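DTDP-4-dehydrorhamnose reductase (PDB 3SC6) catalyses the NADPH-dependent reduction of dTDP-4-dehydro-L-rhamnose to dTDP-L-rhamnose in the rhamnose biosynthetic pathway, using a Rossmann fold to bind the dinucleotide. Local coordinates at residues 71-76 with 127-132; 9-14 with 62-67; 81-86 with 132-137. One frame throughout, in Å; residues are numbered along the deposited sequence.

How the interactions relate
All three contacts reach the same NADP, from different depths of the Rossmann fold. Interaction 2 is fully buried at the ends of two parallel strands, and its chemistry is mostly backbone amides gripped by one threonine. Interaction 3 is also buried but joins two helices through small residues and one asparagine amide. Interaction 1 is partly exposed, with apolar packing and weak polar bonds where a short helix and turn meet the start of helix 129-144. That helix serves both interactions 1 and 3, which share Ala132. Interactions 2 and 3 are coupled by a probable hydrogen bond from Tyr66 N to Asn83 OD1; Glu75 and Tyr66 join interactions 1 and 2 similarly.

Interaction 1: 71-76 with 127-132; sequences QAEKER and INIYGA. With NAP (NADP nicotinamide-adenine-dinucleotide phosphate), chain G.
Ile129 supplies most of the apolar contact, lying against Ala72, Glu73 and Arg76. Its CB is 4.3 Å from Ala72 CB, and its CG2 approaches the carbonyl of the same alanine, at 3.5 Å from Ala72 O. The Ile129 CD1 methyl sits over one face of the Arg76 guanidinium, 3.6 Å from Arg76 NE, and the two side chains cross at about a right angle. Tyr130 joins in through its base, with Tyr130 CB 4.4 Å from Ala72 CB.

The polar contacts gather at the start of helix 129-144. Glu73 is bent at its second torsion (chi2 -66°), which carries CD round toward the helix. Its OE2 accepts a weak but fairly straight hydrogen bond from Ile129 N at 3.4 Å (168° at the hydrogen), while the other oxygen, OE1, rests against Ile129 CG1. A carboxylate here would be expected to suit the positive end of the helix dipole. Asn128 is the N-cap: its OD1 accepts from Gly131 N at 2.7 Å, the donor lying nearly along the C=O axis. Within 71-76, Arg76 NE makes a weak bond to Glu73 O.

Tyr130 and Lys134 have the YxxxK spacing of the short-chain dehydrogenase/reductase family. Tyr130, two residues after the N-cap, reaches NADP: chi1 171° puts CG anti to the backbone N, and the end of the side chain leads away from 71-76. Tyr130 OH is hydrogen-bonded to the NADP ribose oxygen O2D; the modelled separation is too short to be taken literally.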
loop_
_atom_site.group_PDB
_atom_site.type_symbol
_atom_site.label_atom_id
_atom_site.label_comp_id
_atom_site.label_asym_id
_atom_site.label_seq_id
_atom_site.Cartn_x
_atom_site.Cartn_y
_atom_site.Cartn_z
ATOM N N GLN A 71 0.830 -9.840 -13.877
ATOM C CA GLN A 71 1.596 -9.520 -15.075
ATOM C C GLN A 71 3.076 -9.272 -14.753
ATOM O O GLN A 71 3.928 -9.314 -15.642
ATOM C CB GLN A 71 0.960 -8.331 -15.802
ATOM C CG GLN A 71 1.616 -7.968 -17.127
ATOM C CD GLN A 71 0.913 -6.820 -17.829
ATOM O OE1 GLN A 71 1.283 -6.440 -18.940
ATOM N NE2 GLN A 71 -0.116 -6.269 -17.187
ATOM N N ALA A 72 3.373 -9.030 -13.476
ATOM C CA ALA A 72 4.742 -8.788 -13.032
ATOM C C ALA A 72 5.625 -9.989 -13.363
ATOM O O ALA A 72 6.812 -9.835 -13.642
ATOM C CB ALA A 72 4.767 -8.515 -11.535
ATOM N N GLU A 73 5.035 -11.181 -13.320
ATOM C CA GLU A 73 5.749 -12.425 -13.615
ATOM C C GLU A 73 6.191 -12.491 -15.077
ATOM O O GLU A 73 7.209 -13.101 -15.400
ATOM C CB GLU A 73 4.844 -13.627 -13.307
ATOM C CG GLU A 73 4.433 -13.772 -11.842
ATOM C CD GLU A 73 5.603 -14.078 -10.923
ATOM O OE1 GLU A 73 6.668 -14.496 -11.428
ATOM O OE2 GLU A 73 5.440 -13.951 -9.691
ATOM N N LYS A 74 5.422 -11.857 -15.953
ATOM C CA LYS A 74 5.725 -11.850 -17.376
ATOM C C LYS A 74 6.591 -10.661 -17.801
ATOM O O LYS A 74 7.274 -10.721 -18.821
ATOM C CB LYS A 74 4.422 -11.906 -18.175
ATOM C CG LYS A 74 3.617 -13.168 -17.874
ATOM C CD LYS A 74 2.337 -13.261 -18.682
ATOM C CE LYS A 74 1.591 -14.556 -18.365
ATOM N NZ LYS A 74 0.336 -14.704 -19.155
ATOM N N GLU A 75 6.558 -9.589 -17.017
ATOM C CA GLU A 75 7.347 -8.395 -17.308
ATOM C C GLU A 75 8.189 -8.059 -16.086
ATOM O O GLU A 75 7.862 -7.157 -15.314
ATOM C CB GLU A 75 6.445 -7.226 -17.704
ATOM C CG GLU A 75 5.666 -7.475 -18.991
ATOM C CD GLU A 75 4.770 -6.312 -19.380
ATOM O OE1 GLU A 75 4.218 -6.341 -20.497
ATOM O OE2 GLU A 75 4.631 -5.362 -18.580
ATOM N N ARG A 76 9.288 -8.790 -15.930
ATOM C CA ARG A 76 10.193 -8.604 -14.799
ATOM C C ARG A 76 11.027 -7.323 -14.854
ATOM O O ARG A 76 11.099 -6.601 -13.864
ATOM C CB ARG A 76 11.080 -9.841 -14.623
ATOM C CG ARG A 76 10.268 -11.110 -14.359
ATOM C CD ARG A 76 11.139 -12.338 -14.126
ATOM N NE ARG A 76 10.326 -13.529 -13.867
ATOM C CZ ARG A 76 10.811 -14.740 -13.589
ATOM N NH1 ARG A 76 12.124 -14.941 -13.512
ATOM N NH2 ARG A 76 9.979 -15.754 -13.373
ATOM N N ILE A 127 8.073 -13.493 -2.105
ATOM C CA ILE A 127 7.369 -14.658 -2.638
ATOM C C ILE A 127 7.117 -14.610 -4.158
ATOM O O ILE A 127 6.936 -15.654 -4.786
ATOM C CB ILE A 127 6.021 -14.838 -1.895
ATOM C CG1 ILE A 127 5.352 -16.165 -2.266
ATOM C CG2 ILE A 127 5.104 -13.649 -2.158
ATOM C CD1 ILE A 127 4.054 -16.411 -1.523
ATOM N N ASN A 128 7.109 -13.414 -4.743
ATOM C CA ASN A 128 6.872 -13.257 -6.184
ATOM C C ASN A 128 7.634 -12.065 -6.759
ATOM O O ASN A 128 8.235 -11.303 -6.013
ATOM C CB ASN A 128 5.368 -13.128 -6.451
ATOM C CG ASN A 128 4.748 -11.921 -5.766
ATOM O OD1 ASN A 128 5.442 -10.993 -5.359
ATOM N ND2 ASN A 128 3.426 -11.917 -5.673
ATOM N N ILE A 129 7.602 -11.894 -8.080
ATOM C CA ILE A 129 8.317 -10.776 -8.724
ATOM C C ILE A 129 7.952 -9.416 -8.140
ATOM O O ILE A 129 8.829 -8.591 -7.903
ATOM C CB ILE A 129 8.144 -10.771 -10.252
ATOM C CG1 ILE A 129 8.781 -12.022 -10.853
ATOM C CG2 ILE A 129 8.837 -9.570 -10.859
ATOM C CD1 ILE A 129 10.275 -12.123 -10.598
ATOM N N TYR A 130 6.666 -9.170 -7.925
ATOM C CA TYR A 130 6.235 -7.897 -7.353
ATOM C C TYR A 130 6.899 -7.670 -6.009
ATOM O O TYR A 130 7.485 -6.611 -5.765
ATOM C CB TYR A 130 4.717 -7.864 -7.203
ATOM C CG TYR A 130 4.179 -6.679 -6.419
ATOM C CD1 TYR A 130 3.974 -5.441 -7.016
ATOM C CD2 TYR A 130 3.820 -6.828 -5.086
ATOM C CE1 TYR A 130 3.462 -4.374 -6.288
ATOM C CE2 TYR A 130 3.307 -5.780 -4.359
ATOM C CZ TYR A 130 3.127 -4.558 -4.956
ATOM O OH TYR A 130 2.611 -3.526 -4.205
ATOM N N GLY A 131 6.814 -8.675 -5.142
ATOM C CA GLY A 131 7.408 -8.591 -3.815
ATOM C C GLY A 131 8.907 -8.369 -3.854
ATOM O O GLY A 131 9.444 -7.584 -3.069
ATOM N N ALA A 132 9.580 -9.054 -4.776
ATOM C CA ALA A 132 11.029 -8.945 -4.927
ATOM C C ALA A 132 11.438 -7.594 -5.476
ATOM O O ALA A 132 12.470 -7.055 -5.090
ATOM C CB ALA A 132 11.548 -10.046 -5.832
HETATM P PA NAP G . -1.934 2.068 -7.961
HETATM O O1A NAP G . -1.459 1.190 -9.094
HETATM O O2A NAP G . -3.319 2.673 -8.026
HETATM O O5B NAP G . -0.879 3.264 -7.744
HETATM C C5B NAP G . 0.386 3.289 -8.399
HETATM C C4B NAP G . 0.455 4.523 -9.291
HETATM O O4B NAP G . 1.796 4.701 -9.776
HETATM C C3B NAP G . -0.459 4.404 -10.510
HETATM O O3B NAP G . -1.382 5.494 -10.585
HETATM C C2B NAP G . 0.481 4.433 -11.693
HETATM O O2B NAP G . -0.081 5.122 -12.810
HETATM C C1B NAP G . 1.707 5.141 -11.130
HETATM N N9A NAP G . 2.924 4.907 -11.955
HETATM C C8A NAP G . 3.184 3.860 -12.761
HETATM N N7A NAP G . 4.386 4.055 -13.350
HETATM C C5A NAP G . 4.866 5.235 -12.915
HETATM C C6A NAP G . 6.102 6.009 -13.178
HETATM N N6A NAP G . 7.047 5.536 -14.027
HETATM N N1A NAP G . 6.263 7.193 -12.544
HETATM C C2A NAP G . 5.320 7.655 -11.700
HETATM N N3A NAP G . 4.187 6.966 -11.451
HETATM C C4A NAP G . 3.941 5.768 -12.041
HETATM O O3 NAP G . -1.785 1.245 -6.579
HETATM P PN NAP G . -1.836 1.948 -5.121
HETATM O O1N NAP G . -2.460 0.963 -4.159
HETATM O O2N NAP G . -2.374 3.352 -5.234
HETATM O O5D NAP G . -0.281 2.076 -4.745
HETATM C C5D NAP G . 0.120 2.457 -3.429
HETATM C C4D NAP G . 1.358 1.673 -2.996
HETATM O O4D NAP G . 0.989 0.631 -2.079
HETATM C C3D NAP G . 2.082 1.007 -4.163
HETATM O O3D NAP G . 3.459 1.394 -4.174
HETATM C C2D NAP G . 1.953 -0.482 -3.921
HETATM O O2D NAP G . 3.162 -1.150 -4.283
HETATM C C1D NAP G . 1.648 -0.593 -2.431
HETATM N N1N NAP G . 0.812 -1.752 -2.084
HETATM C C2N NAP G . -0.417 -1.880 -2.613
HETATM C C3N NAP G . -1.224 -2.971 -2.290
HETATM C C7N NAP G . -2.594 -3.087 -2.903
HETATM O O7N NAP G . -2.944 -2.257 -3.730
HETATM N N7N NAP G . -3.407 -4.078 -2.541
HETATM C C4N NAP G . -0.742 -3.929 -1.403
HETATM C C5N NAP G . 0.525 -3.772 -0.866
HETATM C C6N NAP G . 1.287 -2.664 -1.222
HETATM P P2B NAP G . -0.604 4.307 -14.099
HETATM O O1X NAP G . -1.341 5.361 -14.889
HETATM O O2X NAP G . 0.651 3.797 -14.767
HETATM O O3X NAP G . -1.481 3.221 -13.528
#

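Interaction 2: 9-14 with 62-67; sequences IITGAN and HCAAYT. With NAP (NADP nicotinamide-adenine-dinucleotide phosphate), chain G.
Thr11 and His62 form a parallel beta bridge, their CA atoms 5.0 Å apart and their side chains on the same face of the sheet. The closest approaches gather round the Thr11 side chain and carbonyl. Cys63 N donates to Thr11 O at 3.0 Å. The threonine hydroxyl takes two further bonds, both weak: one from Cys63 N, and a straighter one from Ala64 N to Thr11 OG1 at 3.3 Å (171° at the hydrogen). With OG1 between the backbone N and the carbonyl carbon (chi1 62°), the hydroxyl is set against the chain of 62-64 and oblique to the His62 ring. Gly12 lacks a side chain, and its CA comes to 4.0 Å from Ala64 CA.

Past this point the two chains part, and NADP lies along the opening. Ala64 CB meets the adenine, 3.4 Å from N3A. Ala65 N donates to the adenosine ribose oxygen O4B at 3.2 Å (160° at the hydrogen), and Thr67 OG1 donates to the phosphate oxygen O1A at 2.7 Å. Thr67 is partly exposed, unlike the buried residues that meet around Thr11. Gly12 belongs to the TGxxGxxG sequence of the extended short-chain dehydrogenase/reductases; the same sequence runs into the start of helix 16-24, where Gln16 N and Leu17 N are hydrogen-bonded to the cofactor.

Within the fold, strand 6-11 pairs in parallel with both 30-35 and 59-62. Helix 16-24 packs on Cys63 through Leu17 and on Ile10 through Leu21, whereas His62 meets Val90 of helix 76-97.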
loop_
_atom_site.group_PDB
_atom_site.type_symbol
_atom_site.label_atom_id
_atom_site.label_comp_id
_atom_site.label_asym_id
_atom_site.label_seq_id
_atom_site.Cartn_x
_atom_site.Cartn_y
_atom_site.Cartn_z
ATOM N N ILE A 9 5.666 16.318 -1.656
ATOM C CA ILE A 9 5.499 15.814 -3.012
ATOM C C ILE A 9 4.936 14.404 -2.947
ATOM O O ILE A 9 5.345 13.608 -2.105
ATOM C CB ILE A 9 6.822 15.784 -3.808
ATOM C CG1 ILE A 9 7.317 17.206 -4.073
ATOM C CG2 ILE A 9 6.627 15.102 -5.150
ATOM C CD1 ILE A 9 8.591 17.265 -4.910
ATOM N N ILE A 10 3.980 14.107 -3.828
ATOM C CA ILE A 10 3.357 12.787 -3.885
ATOM C C ILE A 10 3.549 12.192 -5.277
ATOM O O ILE A 10 3.066 12.742 -6.262
ATOM C CB ILE A 10 1.853 12.841 -3.577
ATOM C CG1 ILE A 10 1.617 13.425 -2.184
ATOM C CG2 ILE A 10 1.255 11.457 -3.655
ATOM C CD1 ILE A 10 0.156 13.501 -1.793
ATOM N N THR A 11 4.269 11.078 -5.355
ATOM C CA THR A 11 4.512 10.417 -6.632
ATOM C C THR A 11 3.416 9.370 -6.859
ATOM O O THR A 11 3.118 8.577 -5.971
ATOM C CB THR A 11 5.899 9.753 -6.669
ATOM O OG1 THR A 11 5.982 8.747 -5.653
ATOM C CG2 THR A 11 6.991 10.789 -6.446
ATOM N N GLY A 12 2.828 9.367 -8.051
ATOM C CA GLY A 12 1.754 8.422 -8.379
ATOM C C GLY A 12 0.456 8.911 -7.749
ATOM O O GLY A 12 -0.282 8.139 -7.135
ATOM N N ALA A 13 0.185 10.205 -7.921
ATOM C CA ALA A 13 -1.006 10.864 -7.376
ATOM C C ALA A 13 -2.358 10.379 -7.906
ATOM O O ALA A 13 -3.372 10.572 -7.239
ATOM C CB ALA A 13 -0.892 12.370 -7.570
ATOM N N ASN A 14 -2.390 9.777 -9.094
ATOM C CA ASN A 14 -3.659 9.288 -9.654
ATOM C C ASN A 14 -4.082 7.903 -9.175
ATOM O O ASN A 14 -5.211 7.478 -9.426
ATOM C CB ASN A 14 -3.642 9.322 -11.186
ATOM C CG ASN A 14 -3.521 10.727 -11.735
ATOM O OD1 ASN A 14 -3.428 11.695 -10.978
ATOM N ND2 ASN A 14 -3.534 10.850 -13.058
ATOM N N HIS A 62 6.240 8.643 -1.516
ATOM C CA HIS A 62 6.400 7.890 -2.739
ATOM C C HIS A 62 5.356 6.786 -2.892
ATOM O O HIS A 62 5.469 5.719 -2.283
ATOM C CB HIS A 62 7.800 7.300 -2.760
ATOM C CG HIS A 62 8.146 6.614 -4.037
ATOM N ND1 HIS A 62 8.708 7.286 -5.100
ATOM C CD2 HIS A 62 8.033 5.323 -4.421
ATOM C CE1 HIS A 62 8.921 6.438 -6.089
ATOM N NE2 HIS A 62 8.521 5.240 -5.703
ATOM N N CYS A 63 4.342 7.046 -3.716
ATOM C CA CYS A 63 3.275 6.074 -3.951
ATOM C C CYS A 63 3.397 5.401 -5.318
ATOM O O CYS A 63 2.799 4.350 -5.548
ATOM C CB CYS A 63 1.910 6.750 -3.833
ATOM S SG CYS A 63 1.607 7.518 -2.221
ATOM N N ALA A 64 4.170 6.002 -6.219
ATOM C CA ALA A 64 4.364 5.453 -7.562
ATOM C C ALA A 64 4.850 4.005 -7.507
ATOM O O ALA A 64 5.720 3.664 -6.702
ATOM C CB ALA A 64 5.347 6.315 -8.351
ATOM N N ALA A 65 4.284 3.158 -8.367
ATOM C CA ALA A 65 4.663 1.749 -8.412
ATOM C C ALA A 65 3.898 0.958 -9.476
ATOM O O ALA A 65 2.845 1.385 -9.962
ATOM C CB ALA A 65 4.452 1.107 -7.049
ATOM N N TYR A 66 4.459 -0.197 -9.830
ATOM C CA TYR A 66 3.880 -1.104 -10.809
ATOM C C TYR A 66 3.180 -2.143 -9.947
ATOM O O TYR A 66 3.813 -3.071 -9.449
ATOM C CB TYR A 66 4.984 -1.736 -11.658
ATOM C CG TYR A 66 4.495 -2.686 -12.720
ATOM C CD1 TYR A 66 4.182 -2.229 -13.994
ATOM C CD2 TYR A 66 4.361 -4.041 -12.460
ATOM C CE1 TYR A 66 3.738 -3.096 -14.981
ATOM C CE2 TYR A 66 3.919 -4.918 -13.438
ATOM C CZ TYR A 66 3.610 -4.439 -14.698
ATOM O OH TYR A 66 3.165 -5.305 -15.673
ATOM N N THR A 67 1.874 -1.969 -9.762
ATOM C CA THR A 67 1.076 -2.875 -8.933
ATOM C C THR A 67 0.305 -3.965 -9.681
ATOM O O THR A 67 -0.807 -4.322 -9.286
ATOM C CB THR A 67 0.064 -2.066 -8.107
ATOM O OG1 THR A 67 -0.849 -1.400 -8.987
ATOM C CG2 THR A 67 0.784 -1.038 -7.243
HETATM P PA NAP G . -1.934 2.068 -7.961
HETATM O O1A NAP G . -1.459 1.190 -9.094
HETATM O O2A NAP G . -3.319 2.673 -8.026
HETATM O O5B NAP G . -0.879 3.264 -7.744
HETATM C C5B NAP G . 0.386 3.289 -8.399
HETATM C C4B NAP G . 0.455 4.523 -9.291
HETATM O O4B NAP G . 1.796 4.701 -9.776
HETATM C C3B NAP G . -0.459 4.404 -10.510
HETATM O O3B NAP G . -1.382 5.494 -10.585
HETATM C C2B NAP G . 0.481 4.433 -11.693
HETATM O O2B NAP G . -0.081 5.122 -12.810
HETATM C C1B NAP G . 1.707 5.141 -11.130
HETATM N N9A NAP G . 2.924 4.907 -11.955
HETATM C C8A NAP G . 3.184 3.860 -12.761
HETATM N N7A NAP G . 4.386 4.055 -13.350
HETATM C C5A NAP G . 4.866 5.235 -12.915
HETATM C C6A NAP G . 6.102 6.009 -13.178
HETATM N N6A NAP G . 7.047 5.536 -14.027
HETATM N N1A NAP G . 6.263 7.193 -12.544
HETATM C C2A NAP G . 5.320 7.655 -11.700
HETATM N N3A NAP G . 4.187 6.966 -11.451
HETATM C C4A NAP G . 3.941 5.768 -12.041
HETATM O O3 NAP G . -1.785 1.245 -6.579
HETATM P PN NAP G . -1.836 1.948 -5.121
HETATM O O1N NAP G . -2.460 0.963 -4.159
HETATM O O2N NAP G . -2.374 3.352 -5.234
HETATM O O5D NAP G . -0.281 2.076 -4.745
HETATM C C5D NAP G . 0.120 2.457 -3.429
HETATM C C4D NAP G . 1.358 1.673 -2.996
HETATM O O4D NAP G . 0.989 0.631 -2.079
HETATM C C3D NAP G . 2.082 1.007 -4.163
HETATM O O3D NAP G . 3.459 1.394 -4.174
HETATM C C2D NAP G . 1.953 -0.482 -3.921
HETATM O O2D NAP G . 3.162 -1.150 -4.283
HETATM C C1D NAP G . 1.648 -0.593 -2.431
HETATM N N1N NAP G . 0.812 -1.752 -2.084
HETATM C C2N NAP G . -0.417 -1.880 -2.613
HETATM C C3N NAP G . -1.224 -2.971 -2.290
HETATM C C7N NAP G . -2.594 -3.087 -2.903
HETATM O O7N NAP G . -2.944 -2.257 -3.730
HETATM N N7N NAP G . -3.407 -4.078 -2.541
HETATM C C4N NAP G . -0.742 -3.929 -1.403
HETATM C C5N NAP G . 0.525 -3.772 -0.866
HETATM C C6N NAP G . 1.287 -2.664 -1.222
HETATM P P2B NAP G . -0.604 4.307 -14.099
HETATM O O1X NAP G . -1.341 5.361 -14.889
HETATM O O2X NAP G . 0.651 3.797 -14.767
HETATM O O3X NAP G . -1.481 3.221 -13.528
#

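Interaction 3: 81-86 with 132-137; sequences VINAIG and ASKYAG. With NAP (NADP nicotinamide-adenine-dinucleotide phosphate), chain G.
Asn83 begins the contact with Ser133 and Lys134; one residue earlier, Ile82 faces the cofactor, its CD1 3.4 Å from the adenine amino nitrogen N6A. The Asn83 amide is held at both ends. Its ND2 donates to Ser133 OG at 3.0 Å in a nearly straight bond (171° at the hydrogen), with the hydroxyl oxygen only 6° out of the amide plane, and its OD1 accepts from Tyr66 N. Ser133 OG, besides accepting from Asn83 ND2, is hydrogen-bonded to Tyr130 O, three residues back in its own helix. The Asn83 amide also lies against the lysine stem, with ND2 3.3 Å from Lys134 CG. Beyond that point the lysine bends at chi3 and reaches the nicotinamide ribose, where NZ is hydrogen-bonded to O3D at 2.7 Å and to O2D as well, although the position of NZ is less certain than the rest.

The backbone of Asn83 contributes too, its O lying 3.5 Å from Gly137 CA in a CA-H...O contact; Gly137 has no CB to stand in the way of that oxygen. Ala84 and Gly137 have the nearest CA atoms of the two segments, 3.9 Å apart, and Ala84 CB is also 3.9 Å from Ala136 CB. Small residues on both sides accord with an axial separation of 7.1 Å for these segments, which run nearly parallel at 17°. The first helix includes a wider pi-type turn here, with a weak bond from Gly86 N to Val81 O.

In the fold, helix 76-97 links parallel strands 59-62 and 100-106, and helix 129-144 links 100-106 to 148-157, so the contact joins the helices of successive beta-alpha-beta crossovers.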
loop_
_atom_site.group_PDB
_atom_site.type_symbol
_atom_site.label_atom_id
_atom_site.label_comp_id
_atom_site.label_asym_id
_atom_site.label_seq_id
_atom_site.Cartn_x
_atom_site.Cartn_y
_atom_site.Cartn_z
ATOM N N VAL A 81 12.418 -1.847 -12.999
ATOM C CA VAL A 81 12.650 -0.478 -13.440
ATOM C C VAL A 81 11.784 0.486 -12.645
ATOM O O VAL A 81 12.279 1.474 -12.120
ATOM C CB VAL A 81 12.384 -0.292 -14.956
ATOM C CG1 VAL A 81 12.526 1.175 -15.349
ATOM C CG2 VAL A 81 13.325 -1.154 -15.773
ATOM N N ILE A 82 10.496 0.184 -12.536
ATOM C CA ILE A 82 9.574 1.044 -11.801
ATOM C C ILE A 82 9.737 0.976 -10.291
ATOM O O ILE A 82 10.009 1.982 -9.660
ATOM C CB ILE A 82 8.092 0.712 -12.112
ATOM C CG1 ILE A 82 7.784 0.900 -13.598
ATOM C CG2 ILE A 82 7.165 1.615 -11.293
ATOM C CD1 ILE A 82 7.997 2.302 -14.080
ATOM N N ASN A 83 9.567 -0.216 -9.723
ATOM C CA ASN A 83 9.673 -0.416 -8.276
ATOM C C ASN A 83 11.055 -0.305 -7.636
ATOM O O ASN A 83 11.179 0.237 -6.531
ATOM C CB ASN A 83 9.039 -1.757 -7.884
ATOM C CG ASN A 83 7.536 -1.794 -8.127
ATOM O OD1 ASN A 83 6.913 -0.768 -8.389
ATOM N ND2 ASN A 83 6.944 -2.973 -7.997
ATOM N N ALA A 84 12.079 -0.822 -8.301
ATOM C CA ALA A 84 13.435 -0.768 -7.759
ATOM C C ALA A 84 14.172 0.506 -8.180
ATOM O O ALA A 84 14.413 1.398 -7.356
ATOM C CB ALA A 84 14.216 -1.992 -8.193
ATOM N N ILE A 85 14.527 0.581 -9.464
ATOM C CA ILE A 85 15.238 1.736 -10.004
ATOM C C ILE A 85 14.487 3.023 -9.695
ATOM O O ILE A 85 15.090 4.043 -9.376
ATOM C CB ILE A 85 15.476 1.605 -11.535
ATOM C CG1 ILE A 85 16.287 0.340 -11.843
ATOM C CG2 ILE A 85 16.202 2.826 -12.082
ATOM C CD1 ILE A 85 17.621 0.290 -11.142
ATOM N N GLY A 86 13.166 2.968 -9.775
ATOM C CA GLY A 86 12.339 4.135 -9.498
ATOM C C GLY A 86 12.508 4.644 -8.077
ATOM O O GLY A 86 12.600 5.847 -7.849
ATOM N N ALA A 132 9.580 -9.054 -4.776
ATOM C CA ALA A 132 11.029 -8.945 -4.927
ATOM C C ALA A 132 11.438 -7.594 -5.476
ATOM O O ALA A 132 12.470 -7.055 -5.090
ATOM C CB ALA A 132 11.548 -10.046 -5.832
ATOM N N SER A 133 10.632 -7.053 -6.382
ATOM C CA SER A 133 10.923 -5.759 -6.983
ATOM C C SER A 133 10.863 -4.648 -5.942
ATOM O O SER A 133 11.726 -3.769 -5.930
ATOM C CB SER A 133 9.953 -5.455 -8.122
ATOM O OG SER A 133 8.622 -5.400 -7.647
ATOM N N LYS A 134 9.855 -4.663 -5.069
ATOM C CA LYS A 134 9.790 -3.610 -4.064
ATOM C C LYS A 134 10.788 -3.817 -2.931
ATOM O O LYS A 134 11.200 -2.854 -2.294
ATOM C CB LYS A 134 8.379 -3.294 -3.574
ATOM C CG LYS A 134 7.484 -2.839 -4.717
ATOM C CD LYS A 134 6.219 -2.161 -4.253
ATOM C CE LYS A 134 6.582 -0.840 -3.558
ATOM N NZ LYS A 134 5.426 -0.040 -3.096
ATOM N N TYR A 135 11.181 -5.057 -2.670
ATOM C CA TYR A 135 12.164 -5.289 -1.621
ATOM C C TYR A 135 13.457 -4.642 -2.103
ATOM O O TYR A 135 14.159 -3.994 -1.326
ATOM C CB TYR A 135 12.342 -6.774 -1.304
ATOM C CG TYR A 135 13.485 -7.040 -0.350
ATOM C CD1 TYR A 135 13.384 -6.717 0.997
ATOM C CD2 TYR A 135 14.641 -7.684 -0.785
ATOM C CE1 TYR A 135 14.432 -6.964 1.871
ATOM C CE2 TYR A 135 15.686 -7.950 0.084
ATOM C CZ TYR A 135 15.575 -7.589 1.413
ATOM O OH TYR A 135 16.608 -7.848 2.295
ATOM N N ALA A 136 13.745 -4.800 -3.398
ATOM C CA ALA A 136 14.933 -4.220 -4.003
ATOM C C ALA A 136 14.785 -2.710 -3.879
ATOM O O ALA A 136 15.760 -1.988 -3.683
ATOM C CB ALA A 136 15.052 -4.630 -5.466
ATOM N N GLY A 137 13.548 -2.242 -4.001
ATOM C CA GLY A 137 13.246 -0.820 -3.886
ATOM C C GLY A 137 13.560 -0.342 -2.480
ATOM O O GLY A 137 14.193 0.698 -2.306
HETATM P PA NAP G . -1.934 2.068 -7.961
HETATM O O1A NAP G . -1.459 1.190 -9.094
HETATM O O2A NAP G . -3.319 2.673 -8.026
HETATM O O5B NAP G . -0.879 3.264 -7.744
HETATM C C5B NAP G . 0.386 3.289 -8.399
HETATM C C4B NAP G . 0.455 4.523 -9.291
HETATM O O4B NAP G . 1.796 4.701 -9.776
HETATM C C3B NAP G . -0.459 4.404 -10.510
HETATM O O3B NAP G . -1.382 5.494 -10.585
HETATM C C2B NAP G . 0.481 4.433 -11.693
HETATM O O2B NAP G . -0.081 5.122 -12.810
HETATM C C1B NAP G . 1.707 5.141 -11.130
HETATM N N9A NAP G . 2.924 4.907 -11.955
HETATM C C8A NAP G . 3.184 3.860 -12.761
HETATM N N7A NAP G . 4.386 4.055 -13.350
HETATM C C5A NAP G . 4.866 5.235 -12.915
HETATM C C6A NAP G . 6.102 6.009 -13.178
HETATM N N6A NAP G . 7.047 5.536 -14.027
HETATM N N1A NAP G . 6.263 7.193 -12.544
HETATM C C2A NAP G . 5.320 7.655 -11.700
HETATM N N3A NAP G . 4.187 6.966 -11.451
HETATM C C4A NAP G . 3.941 5.768 -12.041
HETATM O O3 NAP G . -1.785 1.245 -6.579
HETATM P PN NAP G . -1.836 1.948 -5.121
HETATM O O1N NAP G . -2.460 0.963 -4.159
HETATM O O2N NAP G . -2.374 3.352 -5.234
HETATM O O5D NAP G . -0.281 2.076 -4.745
HETATM C C5D NAP G . 0.120 2.457 -3.429
HETATM C C4D NAP G . 1.358 1.673 -2.996
HETATM O O4D NAP G . 0.989 0.631 -2.079
HETATM C C3D NAP G . 2.082 1.007 -4.163
HETATM O O3D NAP G . 3.459 1.394 -4.174
HETATM C C2D NAP G . 1.953 -0.482 -3.921
HETATM O O2D NAP G . 3.162 -1.150 -4.283
HETATM C C1D NAP G . 1.648 -0.593 -2.431
HETATM N N1N NAP G . 0.812 -1.752 -2.084
HETATM C C2N NAP G . -0.417 -1.880 -2.613
HETATM C C3N NAP G . -1.224 -2.971 -2.290
HETATM C C7N NAP G . -2.594 -3.087 -2.903
HETATM O O7N NAP G . -2.944 -2.257 -3.730
HETATM N N7N NAP G . -3.407 -4.078 -2.541
HETATM C C4N NAP G . -0.742 -3.929 -1.403
HETATM C C5N NAP G . 0.525 -3.772 -0.866
HETATM C C6N NAP G . 1.287 -2.664 -1.222
HETATM P P2B NAP G . -0.604 4.307 -14.099
HETATM O O1X NAP G . -1.341 5.361 -14.889
HETATM O O2X NAP G . 0.651 3.797 -14.767
HETATM O O3X NAP G . -1.481 3.221 -13.528
#